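Long-range contact in IclR transcriptional regulator (Thermotoga maritima, PDB 1MKM), which probably binds DNA as a zinc-containing transcriptional regulator of the IclR family, most likely acting as a repressor: residues 202-207 and 241-246. Numbering follows the deposited sequence.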
loop_
_atom_site.group_PDB
_atom_site.type_symbol
_atom_site.label_atom_id
_atom_site.label_comp_id
_atom_site.label_asym_id
_atom_site.label_seq_id
_atom_site.Cartn_x
_atom_site.Cartn_y
_atom_site.Cartn_z
ATOM N N VAL B 202 -20.281 -29.274 -12.392
ATOM C CA VAL B 202 -20.621 -29.921 -13.656
ATOM C C VAL B 202 -19.308 -30.390 -14.301
ATOM O O VAL B 202 -18.266 -29.757 -14.117
ATOM C CB VAL B 202 -21.322 -28.917 -14.601
ATOM C CG1 VAL B 202 -21.662 -29.574 -15.922
ATOM C CG2 VAL B 202 -22.570 -28.376 -13.943
ATOM N N PRO B 203 -19.335 -31.506 -15.054
ATOM C CA PRO B 203 -18.125 -32.030 -15.708
ATOM C C PRO B 203 -17.742 -31.336 -17.013
ATOM O O PRO B 203 -18.465 -30.484 -17.520
ATOM C CB PRO B 203 -18.464 -33.502 -15.953
ATOM C CG PRO B 203 -19.556 -33.794 -14.980
ATOM C CD PRO B 203 -20.381 -32.539 -15.034
ATOM N N ILE B 204 -16.590 -31.726 -17.543
ATOM C CA ILE B 204 -16.068 -31.204 -18.801
ATOM C C ILE B 204 -15.535 -32.424 -19.542
ATOM O O ILE B 204 -14.578 -33.045 -19.088
ATOM C CB ILE B 204 -14.889 -30.229 -18.580
ATOM C CG1 ILE B 204 -15.362 -28.938 -17.903
ATOM C CG2 ILE B 204 -14.242 -29.900 -19.920
ATOM C CD1 ILE B 204 -16.040 -27.944 -18.854
ATOM N N PHE B 205 -16.141 -32.767 -20.676
ATOM C CA PHE B 205 -15.711 -33.935 -21.441
ATOM C C PHE B 205 -14.710 -33.612 -22.556
ATOM O O PHE B 205 -14.637 -32.479 -23.056
ATOM C CB PHE B 205 -16.935 -34.653 -22.019
ATOM C CG PHE B 205 -17.957 -35.016 -20.980
ATOM C CD1 PHE B 205 -19.268 -34.547 -21.075
ATOM C CD2 PHE B 205 -17.598 -35.790 -19.871
ATOM C CE1 PHE B 205 -20.207 -34.839 -20.074
ATOM C CE2 PHE B 205 -18.528 -36.088 -18.868
ATOM C CZ PHE B 205 -19.832 -35.612 -18.969
ATOM N N ASP B 206 -13.943 -34.629 -22.941
ATOM C CA ASP B 206 -12.923 -34.491 -23.973
ATOM C C ASP B 206 -13.321 -35.178 -25.274
ATOM O O ASP B 206 -14.503 -35.296 -25.592
ATOM C CB ASP B 206 -11.610 -35.087 -23.464
ATOM C CG ASP B 206 -11.699 -36.588 -23.251
ATOM O OD1 ASP B 206 -12.802 -37.079 -22.932
ATOM O OD2 ASP B 206 -10.666 -37.275 -23.394
ATOM N N HIS B 207 -12.315 -35.619 -26.025
ATOM C CA HIS B 207 -12.520 -36.315 -27.294
ATOM C C HIS B 207 -13.586 -37.404 -27.171
ATOM O O HIS B 207 -14.701 -37.266 -27.668
ATOM C CB HIS B 207 -11.210 -36.965 -27.752
ATOM C CG HIS B 207 -10.319 -36.058 -28.543
ATOM N ND1 HIS B 207 -10.190 -34.714 -28.272
ATOM C CD2 HIS B 207 -9.482 -36.317 -29.575
ATOM C CE1 HIS B 207 -9.309 -34.182 -29.103
ATOM N NE2 HIS B 207 -8.865 -35.133 -29.903
ATOM N N GLU B 241 -20.725 -27.057 -21.281
ATOM C CA GLU B 241 -20.989 -27.461 -22.652
ATOM C C GLU B 241 -20.077 -26.742 -23.645
ATOM O O GLU B 241 -19.498 -27.370 -24.533
ATOM C CB GLU B 241 -22.459 -27.201 -22.998
ATOM C CG GLU B 241 -22.769 -27.328 -24.476
ATOM C CD GLU B 241 -24.251 -27.276 -24.765
ATOM O OE1 GLU B 241 -24.931 -26.387 -24.199
ATOM O OE2 GLU B 241 -24.727 -28.118 -25.563
ATOM N N GLU B 242 -19.942 -25.429 -23.489
ATOM C CA GLU B 242 -19.097 -24.646 -24.393
ATOM C C GLU B 242 -17.636 -25.072 -24.342
ATOM O O GLU B 242 -16.989 -25.222 -25.385
ATOM C CB GLU B 242 -19.198 -23.155 -24.063
ATOM C CG GLU B 242 -18.140 -22.301 -24.747
ATOM C CD GLU B 242 -18.330 -22.221 -26.244
ATOM O OE1 GLU B 242 -18.539 -23.275 -26.874
ATOM O OE2 GLU B 242 -18.266 -21.100 -26.793
ATOM N N ILE B 243 -17.124 -25.249 -23.122
ATOM C CA ILE B 243 -15.738 -25.662 -22.896
ATOM C C ILE B 243 -15.523 -27.067 -23.425
ATOM O O ILE B 243 -14.588 -27.315 -24.195
ATOM C CB ILE B 243 -15.374 -25.669 -21.389
ATOM C CG1 ILE B 243 -15.531 -24.266 -20.798
ATOM C CG2 ILE B 243 -13.949 -26.163 -21.201
ATOM C CD1 ILE B 243 -15.592 -24.240 -19.281
ATOM N N SER B 244 -16.385 -27.984 -22.998
ATOM C CA SER B 244 -16.298 -29.372 -23.423
ATOM C C SER B 244 -16.143 -29.446 -24.934
ATOM O O SER B 244 -15.328 -30.214 -25.448
ATOM C CB SER B 244 -17.550 -30.120 -22.992
ATOM O OG SER B 244 -17.777 -29.918 -21.612
ATOM N N ARG B 245 -16.923 -28.636 -25.641
ATOM C CA ARG B 245 -16.857 -28.595 -27.096
ATOM C C ARG B 245 -15.415 -28.447 -27.557
ATOM O O ARG B 245 -14.913 -29.277 -28.316
ATOM C CB ARG B 245 -17.699 -27.433 -27.626
ATOM C CG ARG B 245 -19.190 -27.668 -27.519
ATOM C CD ARG B 245 -19.970 -26.437 -27.918
ATOM N NE ARG B 245 -21.402 -26.711 -27.999
ATOM C CZ ARG B 245 -22.331 -25.781 -28.186
ATOM N NH1 ARG B 245 -21.978 -24.506 -28.307
ATOM N NH2 ARG B 245 -23.610 -26.125 -28.265
ATOM N N LYS B 246 -14.752 -27.389 -27.094
ATOM C CA LYS B 246 -13.357 -27.139 -27.447
ATOM C C LYS B 246 -12.489 -28.384 -27.247
ATOM O O LYS B 246 -11.538 -28.614 -27.999
ATOM C CB LYS B 246 -12.801 -25.974 -26.617
ATOM C CG LYS B 246 -12.958 -24.594 -27.260
ATOM C CD LYS B 246 -14.380 -24.349 -27.727
ATOM C CE LYS B 246 -14.587 -22.919 -28.184
ATOM N NZ LYS B 246 -14.556 -21.984 -27.030
#
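Ile-204 lays its CD1 methyl against the branched base of Ile-243, 3.5 Å from CB and 3.6 Å from CG2, and the two side chains cross at about a right angle. The CD1–CB approach is tighter than ordinary van der Waals contact, while the other branch of Ile-204, CG2, rests more loosely against Ile-243 CG2 at 4.0 Å. Next to this apolar pair, Ser-244 brings its hydroxyl to the strand backbone. With OG beside its own backbone N, the hydroxyl accepts a weak hydrogen bond from Phe-205 N at 3.4 Å, bent to 147° at the hydrogen. Its stronger partner is Ala-240 O, one turn back in the helix. Ser-244 CA also makes a CH···O contact of 3.5 Å to Phe-205 O. The axes of strand 202-205 and helix 241-246, parts of strand 197-205 and helix 226-246 in the GAF-like C-terminal domain, approach to 6.9 Å and lie 20° from parallel. Ile-243 continues onto Ile-83 and Ala-84 of helix 79-93, whereas the ring of Phe-205 leads away from the helix to meet Phe-145 and Tyr-249. The chemistry is therefore mixed: isoleucine methyls pack helix against sheet, while the buried Ser-244 lies against the strand backbone, its hydroxyl anchored within its own helix and adding only a weak polar link to the backbone N of Phe-205.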